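Local coordinates for water-soluble chlorophyll protein (Brassicaceae, PDB 5HPZ), which binds chlorophyll in a water-soluble tetramer and is related to the Kunitz-type protease inhibitors, at residues Trp97-Ser102 / Leu137-Gly142. Numbering follows the deposited sequence.
Sequences WAVDVS and LTTSSG
Leu-137 reaches the indole of Trp-97 with one methyl, CD1 lying 3.9 Å from CZ3 on the six-membered ring and approaching it obliquely, the two side chains running at about a right angle to each other. The same indole also meets the ring of Phe-82 and touches Phe-124 and Leu-157, which makes this pair part of a larger apolar core. Two residues on, Thr-139 turns its methyl to Val-99, with CG2 to CG2 at 3.8 Å. Its chi1 of 68° sets that methyl anti to the carbonyl carbon and leaves OG1 to turn back into its own chain, where it donates to Gly-142 O (2.7 Å) on a lone pair in the carbonyl plane; the same oxygen also accepts from Thr-139 N. A valine in its place would probably leave Gly-142 O with one donor fewer and the turn less firmly closed. Ser-141 completes the contact: its OG sits 3.5 Å from Val-99 CG1, a van der Waals approach to the other branch of the valine. No hydrogen bond crosses between the segments. Thr-139 to Gly-142 form a type I beta turn, the tip of a beta hairpin with a two-residue loop, joining strands 135-139 and 142-148, which rests through side chains alone on strand 97-99 within the beta-trefoil fold of the Kunitz family.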
loop_
_atom_site.group_PDB
_atom_site.type_symbol
_atom_site.label_atom_id
_atom_site.label_comp_id
_atom_site.label_asym_id
_atom_site.label_seq_id
_atom_site.Cartn_x
_atom_site.Cartn_y
_atom_site.Cartn_z
ATOM N N TRP A 97 3.508 1.945 23.841
ATOM C CA TRP A 97 2.370 1.047 23.808
ATOM C C TRP A 97 1.301 1.639 24.646
ATOM O O TRP A 97 1.579 2.298 25.661
ATOM C CB TRP A 97 2.718 -0.336 24.366
ATOM C CG TRP A 97 3.733 -1.153 23.594
ATOM C CD1 TRP A 97 4.671 -0.726 22.719
ATOM C CD2 TRP A 97 3.823 -2.573 23.604
ATOM N NE1 TRP A 97 5.390 -1.799 22.231
ATOM C CE2 TRP A 97 4.866 -2.941 22.744
ATOM C CE3 TRP A 97 3.131 -3.567 24.286
ATOM C CZ2 TRP A 97 5.215 -4.280 22.520
ATOM C CZ3 TRP A 97 3.470 -4.857 24.075
ATOM C CH2 TRP A 97 4.485 -5.219 23.214
ATOM N N ALA A 98 0.062 1.393 24.241
ATOM C CA ALA A 98 -1.054 1.881 24.940
ATOM C C ALA A 98 -2.270 1.069 24.537
ATOM O O ALA A 98 -2.295 0.468 23.490
ATOM C CB ALA A 98 -1.234 3.328 24.595
ATOM N N VAL A 99 -3.293 1.063 25.358
ATOM C CA VAL A 99 -4.504 0.343 25.054
ATOM C C VAL A 99 -5.411 1.308 24.347
ATOM O O VAL A 99 -5.596 2.405 24.836
ATOM C CB VAL A 99 -5.244 -0.110 26.333
ATOM C CG1 VAL A 99 -6.637 -0.630 26.024
ATOM C CG2 VAL A 99 -4.446 -1.169 27.061
ATOM N N ASP A 100 -5.995 0.918 23.208
ATOM C CA ASP A 100 -6.905 1.800 22.434
ATOM C C ASP A 100 -8.045 2.241 23.389
ATOM O O ASP A 100 -8.776 1.398 23.869
ATOM C CB ASP A 100 -7.455 1.030 21.221
ATOM C CG ASP A 100 -8.368 1.853 20.300
ATOM O OD1 ASP A 100 -8.487 3.106 20.401
ATOM O OD2 ASP A 100 -8.988 1.180 19.443
ATOM N N VAL A 101 -8.167 3.547 23.674
ATOM C CA VAL A 101 -9.352 4.060 24.388
ATOM C C VAL A 101 -10.170 5.052 23.551
ATOM O O VAL A 101 -10.967 5.804 24.080
ATOM C CB VAL A 101 -8.977 4.665 25.753
ATOM C CG1 VAL A 101 -8.317 3.611 26.645
ATOM C CG2 VAL A 101 -8.088 5.903 25.559
ATOM N N SER A 102 -10.013 4.997 22.239
ATOM C CA SER A 102 -10.740 5.852 21.334
ATOM C C SER A 102 -12.198 5.477 21.298
ATOM O O SER A 102 -12.593 4.404 21.756
ATOM C CB SER A 102 -10.143 5.750 19.918
ATOM O OG SER A 102 -10.534 4.533 19.300
ATOM N N LEU A 137 2.036 -9.955 30.038
ATOM C CA LEU A 137 1.865 -8.508 30.239
ATOM C C LEU A 137 0.444 -8.198 30.552
ATOM O O LEU A 137 -0.454 -8.771 29.936
ATOM C CB LEU A 137 2.233 -7.785 28.984
ATOM C CG LEU A 137 3.594 -8.120 28.376
ATOM C CD1 LEU A 137 3.618 -7.504 26.990
ATOM C CD2 LEU A 137 4.669 -7.550 29.269
ATOM N N THR A 138 0.226 -7.336 31.536
ATOM C CA THR A 138 -1.112 -6.901 31.874
ATOM C C THR A 138 -1.230 -5.386 31.793
ATOM O O THR A 138 -0.228 -4.659 31.701
ATOM C CB THR A 138 -1.578 -7.321 33.309
ATOM O OG1 THR A 138 -0.821 -6.604 34.275
ATOM C CG2 THR A 138 -1.457 -8.803 33.600
ATOM N N THR A 139 -2.479 -4.948 31.777
ATOM C CA THR A 139 -2.908 -3.546 31.750
ATOM C C THR A 139 -4.168 -3.449 32.583
ATOM O O THR A 139 -4.838 -4.467 32.860
ATOM C CB THR A 139 -3.377 -3.058 30.349
ATOM O OG1 THR A 139 -4.602 -3.724 29.977
ATOM C CG2 THR A 139 -2.326 -3.351 29.307
ATOM N N SER A 140 -4.577 -2.228 32.890
ATOM C CA SER A 140 -5.813 -2.078 33.631
ATOM C C SER A 140 -7.023 -2.430 32.763
ATOM O O SER A 140 -8.135 -2.583 33.267
ATOM C CB SER A 140 -5.920 -0.667 34.137
ATOM O OG SER A 140 -5.965 0.261 33.061
ATOM N N SER A 141 -6.855 -2.580 31.449
ATOM C CA SER A 141 -8.006 -3.092 30.657
ATOM C C SER A 141 -7.996 -4.620 30.462
ATOM O O SER A 141 -8.813 -5.140 29.736
ATOM C CB SER A 141 -8.113 -2.392 29.294
ATOM O OG SER A 141 -7.673 -1.045 29.380
ATOM N N GLY A 142 -7.080 -5.337 31.083
ATOM C CA GLY A 142 -7.004 -6.766 30.820
ATOM C C GLY A 142 -5.596 -7.176 30.501
ATOM O O GLY A 142 -4.698 -6.359 30.372
#